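Local coordinates for protein Pbp related beta-lactamase (Pyrococcus abyssi, PDB 2QMI) that probably acts as a serine peptidase of the penicillin-binding protein and beta-lactamase clan, assembled into a self-compartmentalizing octamer, at residues 24-29 against 343-348; 3-8 against 347-352; 311-316 against 322-327; 30-35 against 240-245. All coordinates share one frame; numbering follows the deposited sequence.

Interaction 1 of 4, residues 24-29 against 343-348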
loop_
_atom_site.group_PDB
_atom_site.type_symbol
_atom_site.label_atom_id
_atom_site.label_comp_id
_atom_site.label_asym_id
_atom_site.label_seq_id
_atom_site.Cartn_x
_atom_site.Cartn_y
_atom_site.Cartn_z
ATOM N N ILE A 24 37.249 12.051 23.735
ATOM C CA ILE A 24 38.144 13.158 23.410
ATOM C C ILE A 24 39.268 13.317 24.434
ATOM O O ILE A 24 39.063 13.136 25.637
ATOM C CB ILE A 24 37.359 14.498 23.317
ATOM C CG1 ILE A 24 38.304 15.651 22.952
ATOM C CG2 ILE A 24 36.664 14.779 24.639
ATOM C CD1 ILE A 24 37.608 16.999 22.765
ATOM N N SER A 25 40.462 13.631 23.950
ATOM C CA SER A 25 41.597 13.859 24.839
ATOM C C SER A 25 42.248 15.166 24.399
ATOM O O SER A 25 42.257 15.489 23.208
ATOM C CB SER A 25 42.595 12.697 24.773
ATOM O OG SER A 25 43.128 12.540 23.474
ATOM N N ILE A 26 42.751 15.938 25.359
ATOM C CA ILE A 26 43.388 17.219 25.045
ATOM C C ILE A 26 44.811 17.291 25.573
ATOM O O ILE A 26 45.076 16.928 26.720
ATOM C CB ILE A 26 42.614 18.410 25.645
ATOM C CG1 ILE A 26 41.144 18.350 25.237
ATOM C CG2 ILE A 26 43.212 19.721 25.144
ATOM C CD1 ILE A 26 40.339 19.529 25.748
ATOM N N ILE A 27 45.716 17.777 24.728
ATOM C CA ILE A 27 47.123 17.912 25.085
ATOM C C ILE A 27 47.541 19.374 25.181
ATOM O O ILE A 27 47.406 20.134 24.215
ATOM C CB ILE A 27 48.050 17.273 24.032
ATOM C CG1 ILE A 27 47.547 15.887 23.641
ATOM C CG2 ILE A 27 49.464 17.183 24.586
ATOM C CD1 ILE A 27 48.351 15.269 22.533
ATOM N N LYS A 28 48.057 19.750 26.349
ATOM C CA LYS A 28 48.548 21.098 26.610
ATOM C C LYS A 28 50.044 20.878 26.798
ATOM O O LYS A 28 50.477 20.357 27.833
ATOM C CB LYS A 28 47.948 21.651 27.899
ATOM C CG LYS A 28 48.284 23.109 28.198
ATOM C CD LYS A 28 47.244 24.044 27.610
ATOM C CE LYS A 28 47.389 25.457 28.161
ATOM N NZ LYS A 28 48.737 26.047 27.884
ATOM N N ASP A 29 50.816 21.270 25.783
ATOM C CA ASP A 29 52.266 21.095 25.742
ATOM C C ASP A 29 52.710 19.634 25.916
ATOM O O ASP A 29 52.653 18.847 24.949
ATOM C CB ASP A 29 53.002 22.038 26.734
ATOM C CG ASP A 29 52.498 21.939 28.163
ATOM O OD1 ASP A 29 52.678 20.876 28.796
ATOM O OD2 ASP A 29 51.931 22.938 28.664
ATOM N N ALA A 343 39.939 26.019 19.587
ATOM C CA ALA A 343 39.604 27.438 19.664
ATOM C C ALA A 343 39.576 27.920 21.114
ATOM O O ALA A 343 40.119 28.983 21.436
ATOM C CB ALA A 343 38.257 27.690 19.016
ATOM N N LEU A 344 38.937 27.143 21.985
ATOM C CA LEU A 344 38.856 27.495 23.395
ATOM C C LEU A 344 40.252 27.626 23.987
ATOM O O LEU A 344 40.569 28.609 24.664
ATOM C CB LEU A 344 38.065 26.434 24.155
ATOM C CG LEU A 344 36.581 26.358 23.801
ATOM C CD1 LEU A 344 35.941 25.188 24.541
ATOM C CD2 LEU A 344 35.900 27.671 24.170
ATOM N N LEU A 345 41.086 26.626 23.722
ATOM C CA LEU A 345 42.466 26.608 24.205
ATOM C C LEU A 345 43.268 27.796 23.674
ATOM O O LEU A 345 44.200 28.263 24.335
ATOM C CB LEU A 345 43.150 25.305 23.779
ATOM C CG LEU A 345 42.699 24.025 24.485
ATOM C CD1 LEU A 345 43.184 22.810 23.720
ATOM C CD2 LEU A 345 43.243 24.019 25.903
ATOM N N LEU A 346 42.916 28.263 22.480
ATOM C CA LEU A 346 43.588 29.399 21.860
ATOM C C LEU A 346 42.960 30.716 22.326
ATOM O O LEU A 346 43.273 31.791 21.795
ATOM C CB LEU A 346 43.492 29.308 20.334
ATOM C CG LEU A 346 44.375 28.288 19.606
ATOM C CD1 LEU A 346 43.926 28.170 18.151
ATOM C CD2 LEU A 346 45.832 28.718 19.672
ATOM N N GLY A 347 42.058 30.624 23.299
ATOM C CA GLY A 347 41.411 31.812 23.824
ATOM C C GLY A 347 40.448 32.514 22.883
ATOM O O GLY A 347 40.159 33.698 23.064
ATOM N N LYS A 348 39.947 31.802 21.878
ATOM C CA LYS A 348 39.000 32.395 20.934
ATOM C C LYS A 348 37.599 31.810 21.091
ATOM O O LYS A 348 37.449 30.649 21.472
ATOM C CB LYS A 348 39.468 32.177 19.495
ATOM C CG LYS A 348 40.759 32.895 19.163
ATOM C CD LYS A 348 40.867 33.143 17.677
ATOM C CE LYS A 348 41.881 34.243 17.395
ATOM N NZ LYS A 348 43.149 33.914 18.081
#

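Interaction 2 of 4, residues 3-8 against 347-352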
loop_
_atom_site.group_PDB
_atom_site.type_symbol
_atom_site.label_atom_id
_atom_site.label_comp_id
_atom_site.label_asym_id
_atom_site.label_seq_id
_atom_site.Cartn_x
_atom_site.Cartn_y
_atom_site.Cartn_z
ATOM N N VAL A 3 35.645 24.093 30.302
ATOM C CA VAL A 3 35.065 22.763 30.110
ATOM C C VAL A 3 33.535 22.745 30.100
ATOM O O VAL A 3 32.930 22.015 29.315
ATOM C CB VAL A 3 35.552 21.761 31.187
ATOM C CG1 VAL A 3 37.065 21.821 31.306
ATOM C CG2 VAL A 3 34.895 22.057 32.514
ATOM N N GLY A 4 32.911 23.531 30.970
ATOM C CA GLY A 4 31.459 23.565 31.004
ATOM C C GLY A 4 30.907 23.894 29.630
ATOM O O GLY A 4 29.940 23.283 29.161
ATOM N N LYS A 5 31.535 24.863 28.977
ATOM C CA LYS A 5 31.132 25.287 27.647
ATOM C C LYS A 5 31.373 24.140 26.645
ATOM O O LYS A 5 30.535 23.861 25.783
ATOM C CB LYS A 5 31.938 26.536 27.272
ATOM C CG LYS A 5 31.593 27.208 25.950
ATOM C CD LYS A 5 32.361 28.533 25.854
ATOM C CE LYS A 5 32.293 29.174 24.473
ATOM N NZ LYS A 5 30.940 29.640 24.106
ATOM N N LEU A 6 32.508 23.458 26.773
ATOM C CA LEU A 6 32.822 22.360 25.861
ATOM C C LEU A 6 31.899 21.150 26.027
ATOM O O LEU A 6 31.344 20.648 25.051
ATOM C CB LEU A 6 34.274 21.919 26.038
ATOM C CG LEU A 6 34.689 20.718 25.178
ATOM C CD1 LEU A 6 34.509 21.052 23.713
ATOM C CD2 LEU A 6 36.132 20.349 25.464
ATOM N N GLU A 7 31.736 20.683 27.261
ATOM C CA GLU A 7 30.884 19.528 27.520
ATOM C C GLU A 7 29.436 19.827 27.125
ATOM O O GLU A 7 28.749 18.988 26.528
ATOM C CB GLU A 7 30.965 19.139 28.999
ATOM C CG GLU A 7 32.391 19.040 29.516
ATOM C CD GLU A 7 32.510 18.262 30.817
ATOM O OE1 GLU A 7 31.656 18.434 31.713
ATOM O OE2 GLU A 7 33.474 17.479 30.949
ATOM N N SER A 8 28.979 21.032 27.459
ATOM C CA SER A 8 27.625 21.460 27.129
ATOM C C SER A 8 27.437 21.318 25.618
ATOM O O SER A 8 26.474 20.713 25.143
ATOM C CB SER A 8 27.430 22.924 27.543
ATOM O OG SER A 8 26.059 23.273 27.591
ATOM N N GLY A 347 42.058 30.624 23.299
ATOM C CA GLY A 347 41.411 31.812 23.824
ATOM C C GLY A 347 40.448 32.514 22.883
ATOM O O GLY A 347 40.159 33.698 23.064
ATOM N N LYS A 348 39.947 31.802 21.878
ATOM C CA LYS A 348 39.000 32.395 20.934
ATOM C C LYS A 348 37.599 31.810 21.091
ATOM O O LYS A 348 37.449 30.649 21.472
ATOM C CB LYS A 348 39.468 32.177 19.495
ATOM C CG LYS A 348 40.759 32.895 19.163
ATOM C CD LYS A 348 40.867 33.143 17.677
ATOM C CE LYS A 348 41.881 34.243 17.395
ATOM N NZ LYS A 348 43.149 33.914 18.081
ATOM N N ASN A 349 36.581 32.615 20.796
ATOM C CA ASN A 349 35.195 32.163 20.892
ATOM C C ASN A 349 34.836 31.360 19.634
ATOM O O ASN A 349 34.738 31.912 18.531
ATOM C CB ASN A 349 34.241 33.355 21.018
ATOM C CG ASN A 349 32.806 32.922 21.270
ATOM O OD1 ASN A 349 32.390 31.835 20.844
ATOM N ND2 ASN A 349 32.034 33.770 21.952
ATOM N N PRO A 350 34.614 30.046 19.790
ATOM C CA PRO A 350 34.272 29.187 18.653
ATOM C C PRO A 350 32.936 29.562 18.032
ATOM O O PRO A 350 32.766 29.507 16.813
ATOM C CB PRO A 350 34.249 27.797 19.277
ATOM C CG PRO A 350 33.690 28.073 20.641
ATOM C CD PRO A 350 34.459 29.315 21.063
ATOM N N GLU A 351 31.993 29.946 18.882
ATOM C CA GLU A 351 30.660 30.332 18.441
ATOM C C GLU A 351 30.678 31.483 17.428
ATOM O O GLU A 351 29.667 31.756 16.778
ATOM C CB GLU A 351 29.806 30.732 19.655
ATOM C CG GLU A 351 29.657 29.651 20.738
ATOM C CD GLU A 351 28.734 28.514 20.317
ATOM O OE1 GLU A 351 27.677 28.798 19.706
ATOM O OE2 GLU A 351 29.045 27.336 20.607
ATOM N N LYS A 352 31.821 32.148 17.279
ATOM C CA LYS A 352 31.920 33.274 16.346
ATOM C C LYS A 352 33.061 33.170 15.334
ATOM O O LYS A 352 32.996 33.787 14.265
ATOM C CB LYS A 352 32.079 34.594 17.119
ATOM C CG LYS A 352 30.879 34.982 17.985
ATOM C CD LYS A 352 31.036 36.397 18.563
ATOM C CE LYS A 352 29.768 36.843 19.314
ATOM N NZ LYS A 352 29.822 38.280 19.737
#

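Interaction 3 of 4, residues 311-316 against 322-327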
loop_
_atom_site.group_PDB
_atom_site.type_symbol
_atom_site.label_atom_id
_atom_site.label_comp_id
_atom_site.label_asym_id
_atom_site.label_seq_id
_atom_site.Cartn_x
_atom_site.Cartn_y
_atom_site.Cartn_z
ATOM N N GLY A 311 36.696 9.840 13.051
ATOM C CA GLY A 311 37.611 10.446 13.995
ATOM C C GLY A 311 38.400 11.607 13.428
ATOM O O GLY A 311 38.298 11.921 12.240
ATOM N N TYR A 312 39.183 12.248 14.290
ATOM C CA TYR A 312 40.013 13.373 13.891
ATOM C C TYR A 312 41.096 13.634 14.934
ATOM O O TYR A 312 40.872 13.470 16.131
ATOM C CB TYR A 312 39.171 14.640 13.743
ATOM C CG TYR A 312 39.943 15.822 13.209
ATOM C CD1 TYR A 312 40.187 15.958 11.841
ATOM C CD2 TYR A 312 40.447 16.799 14.070
ATOM C CE1 TYR A 312 40.909 17.036 11.341
ATOM C CE2 TYR A 312 41.174 17.880 13.582
ATOM C CZ TYR A 312 41.400 17.995 12.217
ATOM O OH TYR A 312 42.106 19.068 11.721
ATOM N N ILE A 313 42.277 14.016 14.466
ATOM C CA ILE A 313 43.375 14.356 15.352
ATOM C C ILE A 313 43.949 15.627 14.755
ATOM O O ILE A 313 43.929 15.808 13.539
ATOM C CB ILE A 313 44.503 13.265 15.415
ATOM C CG1 ILE A 313 45.209 13.148 14.063
ATOM C CG2 ILE A 313 43.924 11.925 15.870
ATOM C CD1 ILE A 313 46.466 12.302 14.111
ATOM N N GLY A 314 44.428 16.515 15.614
ATOM C CA GLY A 314 44.998 17.762 15.146
ATOM C C GLY A 314 45.866 18.369 16.231
ATOM O O GLY A 314 45.667 18.111 17.417
ATOM N N TYR A 315 46.838 19.171 15.825
ATOM C CA TYR A 315 47.732 19.812 16.773
ATOM C C TYR A 315 48.321 21.090 16.187
ATOM O O TYR A 315 48.382 21.270 14.973
ATOM C CB TYR A 315 48.861 18.848 17.174
ATOM C CG TYR A 315 49.764 18.411 16.029
ATOM C CD1 TYR A 315 49.324 17.494 15.064
ATOM C CD2 TYR A 315 51.049 18.934 15.897
ATOM C CE1 TYR A 315 50.145 17.114 13.994
ATOM C CE2 TYR A 315 51.874 18.566 14.837
ATOM C CZ TYR A 315 51.417 17.657 13.887
ATOM O OH TYR A 315 52.243 17.319 12.832
ATOM N N ILE A 316 48.743 21.984 17.069
ATOM C CA ILE A 316 49.339 23.242 16.657
ATOM C C ILE A 316 50.674 23.332 17.383
ATOM O O ILE A 316 50.744 23.803 18.516
ATOM C CB ILE A 316 48.419 24.428 17.031
ATOM C CG1 ILE A 316 47.071 24.255 16.321
ATOM C CG2 ILE A 316 49.083 25.755 16.644
ATOM C CD1 ILE A 316 46.056 25.345 16.599
ATOM N N GLY A 322 47.028 20.063 21.104
ATOM C CA GLY A 322 46.555 19.047 20.179
ATOM C C GLY A 322 45.284 18.410 20.694
ATOM O O GLY A 322 45.047 18.397 21.899
ATOM N N VAL A 323 44.465 17.885 19.787
ATOM C CA VAL A 323 43.206 17.261 20.177
ATOM C C VAL A 323 42.880 16.001 19.372
ATOM O O VAL A 323 43.094 15.939 18.155
ATOM C CB VAL A 323 42.024 18.246 20.015
ATOM C CG1 VAL A 323 40.750 17.647 20.620
ATOM C CG2 VAL A 323 42.359 19.577 20.671
ATOM N N ALA A 324 42.359 15.000 20.071
ATOM C CA ALA A 324 41.965 13.753 19.447
ATOM C C ALA A 324 40.505 13.509 19.810
ATOM O O ALA A 324 40.134 13.583 20.985
ATOM C CB ALA A 324 42.831 12.610 19.953
ATOM N N VAL A 325 39.689 13.240 18.792
ATOM C CA VAL A 325 38.264 12.966 18.965
ATOM C C VAL A 325 37.852 11.715 18.173
ATOM O O VAL A 325 38.109 11.614 16.967
ATOM C CB VAL A 325 37.399 14.150 18.477
ATOM C CG1 VAL A 325 35.911 13.837 18.670
ATOM C CG2 VAL A 325 37.776 15.415 19.223
ATOM N N LEU A 326 37.223 10.763 18.856
ATOM C CA LEU A 326 36.762 9.542 18.207
ATOM C C LEU A 326 35.245 9.449 18.357
ATOM O O LEU A 326 34.693 9.859 19.375
ATOM C CB LEU A 326 37.450 8.314 18.816
ATOM C CG LEU A 326 38.947 8.225 18.505
ATOM C CD1 LEU A 326 39.534 6.948 19.081
ATOM C CD2 LEU A 326 39.146 8.272 16.996
ATOM N N GLU A 327 34.578 8.908 17.344
ATOM C CA GLU A 327 33.128 8.812 17.366
ATOM C C GLU A 327 32.546 7.487 16.866
ATOM O O GLU A 327 33.020 6.905 15.892
ATOM C CB GLU A 327 32.533 9.969 16.557
ATOM C CG GLU A 327 31.030 10.132 16.705
ATOM C CD GLU A 327 30.498 11.296 15.890
ATOM O OE1 GLU A 327 31.108 12.391 15.961
ATOM O OE2 GLU A 327 29.471 11.114 15.189
#

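Interaction 4 of 4, residues 30-35 against 240-245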
loop_
_atom_site.group_PDB
_atom_site.type_symbol
_atom_site.label_atom_id
_atom_site.label_comp_id
_atom_site.label_asym_id
_atom_site.label_seq_id
_atom_site.Cartn_x
_atom_site.Cartn_y
_atom_site.Cartn_z
ATOM N N GLY A 30 53.133 19.248 27.117
ATOM C CA GLY A 30 53.591 17.879 27.301
ATOM C C GLY A 30 52.744 16.987 28.190
ATOM O O GLY A 30 53.247 16.015 28.767
ATOM N N ASP A 31 51.457 17.286 28.297
ATOM C CA ASP A 31 50.598 16.484 29.151
ATOM C C ASP A 31 49.154 16.440 28.660
ATOM O O ASP A 31 48.661 17.384 28.042
ATOM C CB ASP A 31 50.615 17.058 30.577
ATOM C CG ASP A 31 51.990 17.597 30.980
ATOM O OD1 ASP A 31 52.942 16.790 31.116
ATOM O OD2 ASP A 31 52.118 18.835 31.156
ATOM N N VAL A 32 48.487 15.327 28.933
ATOM C CA VAL A 32 47.082 15.170 28.592
ATOM C C VAL A 32 46.436 15.877 29.781
ATOM O O VAL A 32 46.579 15.422 30.919
ATOM C CB VAL A 32 46.681 13.667 28.590
ATOM C CG1 VAL A 32 45.176 13.518 28.430
ATOM C CG2 VAL A 32 47.418 12.935 27.467
ATOM N N VAL A 33 45.756 16.995 29.536
ATOM C CA VAL A 33 45.138 17.755 30.624
ATOM C C VAL A 33 43.629 17.559 30.737
ATOM O O VAL A 33 42.993 18.104 31.645
ATOM C CB VAL A 33 45.406 19.282 30.468
ATOM C CG1 VAL A 33 46.905 19.537 30.288
ATOM C CG2 VAL A 33 44.626 19.839 29.297
ATOM N N TYR A 34 43.059 16.784 29.818
ATOM C CA TYR A 34 41.622 16.547 29.807
ATOM C C TYR A 34 41.281 15.383 28.887
ATOM O O TYR A 34 41.631 15.387 27.709
ATOM C CB TYR A 34 40.895 17.801 29.325
ATOM C CG TYR A 34 39.398 17.635 29.194
ATOM C CD1 TYR A 34 38.581 17.551 30.325
ATOM C CD2 TYR A 34 38.797 17.559 27.938
ATOM C CE1 TYR A 34 37.196 17.398 30.206
ATOM C CE2 TYR A 34 37.415 17.405 27.811
ATOM C CZ TYR A 34 36.622 17.327 28.947
ATOM O OH TYR A 34 35.254 17.197 28.814
ATOM N N ALA A 35 40.604 14.386 29.440
ATOM C CA ALA A 35 40.200 13.207 28.689
ATOM C C ALA A 35 38.830 12.816 29.204
ATOM O O ALA A 35 38.608 12.752 30.416
ATOM C CB ALA A 35 41.196 12.069 28.902
ATOM N N SER A 240 42.404 4.344 20.720
ATOM C CA SER A 240 41.649 5.136 21.687
ATOM C C SER A 240 42.228 6.545 21.654
ATOM O O SER A 240 43.301 6.755 21.079
ATOM C CB SER A 240 41.795 4.556 23.095
ATOM O OG SER A 240 43.064 4.868 23.643
ATOM N N VAL A 241 41.532 7.506 22.263
ATOM C CA VAL A 241 42.016 8.888 22.270
ATOM C C VAL A 241 43.241 9.061 23.167
ATOM O O VAL A 241 44.039 9.968 22.958
ATOM C CB VAL A 241 40.918 9.904 22.710
ATOM C CG1 VAL A 241 39.719 9.812 21.775
ATOM C CG2 VAL A 241 40.504 9.648 24.140
ATOM N N LEU A 242 43.387 8.197 24.165
ATOM C CA LEU A 242 44.545 8.276 25.047
ATOM C C LEU A 242 45.803 7.859 24.288
ATOM O O LEU A 242 46.851 8.487 24.428
ATOM C CB LEU A 242 44.357 7.383 26.275
ATOM C CG LEU A 242 43.492 7.979 27.381
ATOM C CD1 LEU A 242 43.385 7.002 28.526
ATOM C CD2 LEU A 242 44.105 9.287 27.855
ATOM N N ASP A 243 45.690 6.807 23.480
ATOM C CA ASP A 243 46.816 6.323 22.694
ATOM C C ASP A 243 47.186 7.357 21.631
ATOM O O ASP A 243 48.366 7.617 21.392
ATOM C CB ASP A 243 46.470 4.976 22.034
ATOM C CG ASP A 243 46.853 3.777 22.901
ATOM O OD1 ASP A 243 46.800 3.894 24.144
ATOM O OD2 ASP A 243 47.194 2.711 22.341
ATOM N N LEU A 244 46.177 7.952 20.999
ATOM C CA LEU A 244 46.430 8.963 19.975
ATOM C C LEU A 244 47.046 10.213 20.599
ATOM O O LEU A 244 47.699 11.001 19.909
ATOM C CB LEU A 244 45.136 9.318 19.242
ATOM C CG LEU A 244 44.526 8.151 18.461
ATOM C CD1 LEU A 244 43.176 8.565 17.866
ATOM C CD2 LEU A 244 45.497 7.706 17.369
ATOM N N ALA A 245 46.831 10.402 21.899
ATOM C CA ALA A 245 47.417 11.556 22.594
ATOM C C ALA A 245 48.934 11.346 22.642
ATOM O O ALA A 245 49.705 12.252 22.346
ATOM C CB ALA A 245 46.856 11.676 24.004
#

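Interaction 1 of 4, residues 24-29 against 343-348
Leu345 reaches from the last turn of helix 334-345 to Ile26 on strand 21-28. Its CB points at the strand but is still 5.7 Å from Ile26 CG2. CG leaves anti to the carbonyl carbon (chi1 -71°) and closes to 4.4 Å from that same methyl. The branch then divides the work. CD1 continues the chain, trans to CA, and meets Ile26 CG2 at 3.4 Å, tighter than ordinary carbon-carbon contact. CD2 branches toward Lys28, where it lies 4.3 Å from Lys28 CD, in the aliphatic part of a solvent-exposed lysine. On the strand side, the methyl CG2 of Ile26 stands anti to the backbone N and is the atom presented to the helix. The backbones stay well apart, with the CA atoms of Lys28 and Leu345 8.6 Å from each other. This is helix-on-sheet packing within the beta-lactamase-like fold, in which helix 334-345 lies over one face of the antiparallel sheet. Directly after Leu345 the helix stops in a Schellman motif: Gly347, at positive phi, is the C-prime residue, with Lys348 N hydrogen-bonded to Ala343 O at 2.9 Å and Gly347 N hydrogen-bonded to Leu344 O. Met1 touches both Ile26 and Leu345, extending the apolar cluster to the start of the chain.

Interaction 2 of 4, residues 3-8 against 347-352
Lys5, in the first turn of helix 3-16, faces the turn where the backbone passes from Asn349 through Pro350 into helix 350-353, and the CA atoms of Lys5 and Pro350 are 10.3 Å apart, a gap bridged by the lysine side chain. That chain starts with CG anti to the backbone N (chi1 -176°) and stays extended as far as CE, which lies 4.0 Å from Pro350 CD. A bend at the last torsion (chi4 67°) then carries the ammonium group over Glu351, and NZ comes 3.6 Å from the methylene CG of that residue. The carboxylate is more distant: Lys5 NZ and Glu351 OE2 are 4.6 Å apart, beyond salt-bridge distance, so any electrostatic attraction is probably weak and longer-range. In the fold, the short helix 350-353 follows helix 334-345 and precedes helix 355-364 and the eight-stranded barrel that starts at strand 368-371. Glu351 runs past the lysine in the opposite direction, bent at its second torsion, and its OE2 is hydrogen-bonded to Tyr340 OH of helix 334-345. Asn349 is the N-cap of helix 350-353; its OD1 accepts a weak bond from Glu351 N at 2.8 Å, with an N-H...O angle of 119°. The same oxygen is 4.2 Å from Lys5 NZ, where the two side chains cross nearly at right angles. On helix 3-16, Glu7 forms a salt bridge with Lys36, while Glu7 and Ser8 pack on Ala141 of a second subunit.

Interaction 3 of 4, residues 311-316 against 322-327
The carbonyl oxygen Val323 O is approached by two donors from strand 310-316: Gly314 N at 2.9 Å, lying in the carbonyl plane, and the CA-H of Ile313, whose CA is 3.2 Å away. Gly314 answers through its own oxygen, which takes Val323 N at 2.7 Å. The second hydrogen-bonded pair repeats the scheme: Val325 N points almost straight at Tyr312 O (2.9 Å, 171° at the hydrogen), while Tyr312 N gives the return bond to Val325 O. Four such bonds and strand directions 176° apart establish antiparallel pairing, and the short connection between the two strands makes it a beta hairpin. Tyr312, Val323 and Val325 project to the face covered by helix 334-345. The other face carries Ile313, Ala324 and Leu326, with Ile313 CG2 loosely set 4.3 Å from Ala324 CB. At Tyr315 and Gly322 the CA atoms come within 3.7 Å; at the other end Leu326 CD2 lies over Gly311, 4.0 Å from its CA. Tyr315 then turns away (chi1 62°), and its OH is hydrogen-bonded to Glu268 OE2. The side chain of Ile313 lies near, without touching, residues of what is probably the clan's SxxK active-site cluster; its backbone is hydrogen-bonded to His302 of strand 297-305. Cohesion here is chiefly main-chain hydrogen bonding in a buried setting, consistent with a firmly held sheet centre near the probable active site.

Interaction 4 of 4, residues 30-35 against 240-245
Val32 projects from strand 31-38 into the shallow hollow between Leu242 and Ala245, residues one turn apart on helix 241-252. Its CG2 methyl fills the low spot over Ala245, 3.7 Å from CB, where the small alanine lets the backbones draw in to a CA-CA distance of 7.0 Å. The other methyl, CG1, set anti to the backbone N (chi1 172°), leans on the flank of Leu242 at 4.4 Å from CD2. Leu242 is the matching bump on the helix. Its CA-CB bond does not aim at the strand, yet the extended chain brings CD2 into the notch between Val32 and Ala35, 4.2 Å from Ala35 CB. The fit is shallow: only the Val32-Ala245 pair is close, and the two Leu242 contacts are looser. Val32 and Ala35 are three residues apart and would face opposite ways on a regular strand; Val33, with psi near -3°, interrupts the pleat, and Ile26 of strand 21-28 is hydrogen-bonded to both Val33 and Tyr34, consistent with a beta bulge. The helix lies on one face of the antiparallel sheet of the beta-lactamase-like fold, here meeting its outermost strand within this chain, and also touches strands 21-28 and 321-327; the axes of segments 31-35 and 241-245 approach to 10.0 Å. Ser240 caps the helix, its OG accepting from Asp243 N at 3.3 Å. Pro51 borders the notch, touching Ala35 and Leu242.

Overall arrangement
Interactions 1, 3 and 4 involve the eight-stranded antiparallel sheet, in which strands 31-38, 21-28, 321-327 and 310-316 are successive neighbours; the contact centres lie about 10 to 12 Å apart. Helix 334-345 of interaction 1 lies on one face and helix 241-252 of interaction 4 on the other, giving the layered architecture of the beta-lactamase clan. Interaction 2 shares Gly347 and Lys348 with interaction 1, its centre about 10 Å from that of interaction 1 and about 16 Å from that of interaction 3. Along the chain interaction 4 closes before interaction 3 opens, both nested inside the loops closed by interactions 1 and 2, which join the N-terminal region to the approach to the octamerisation domain.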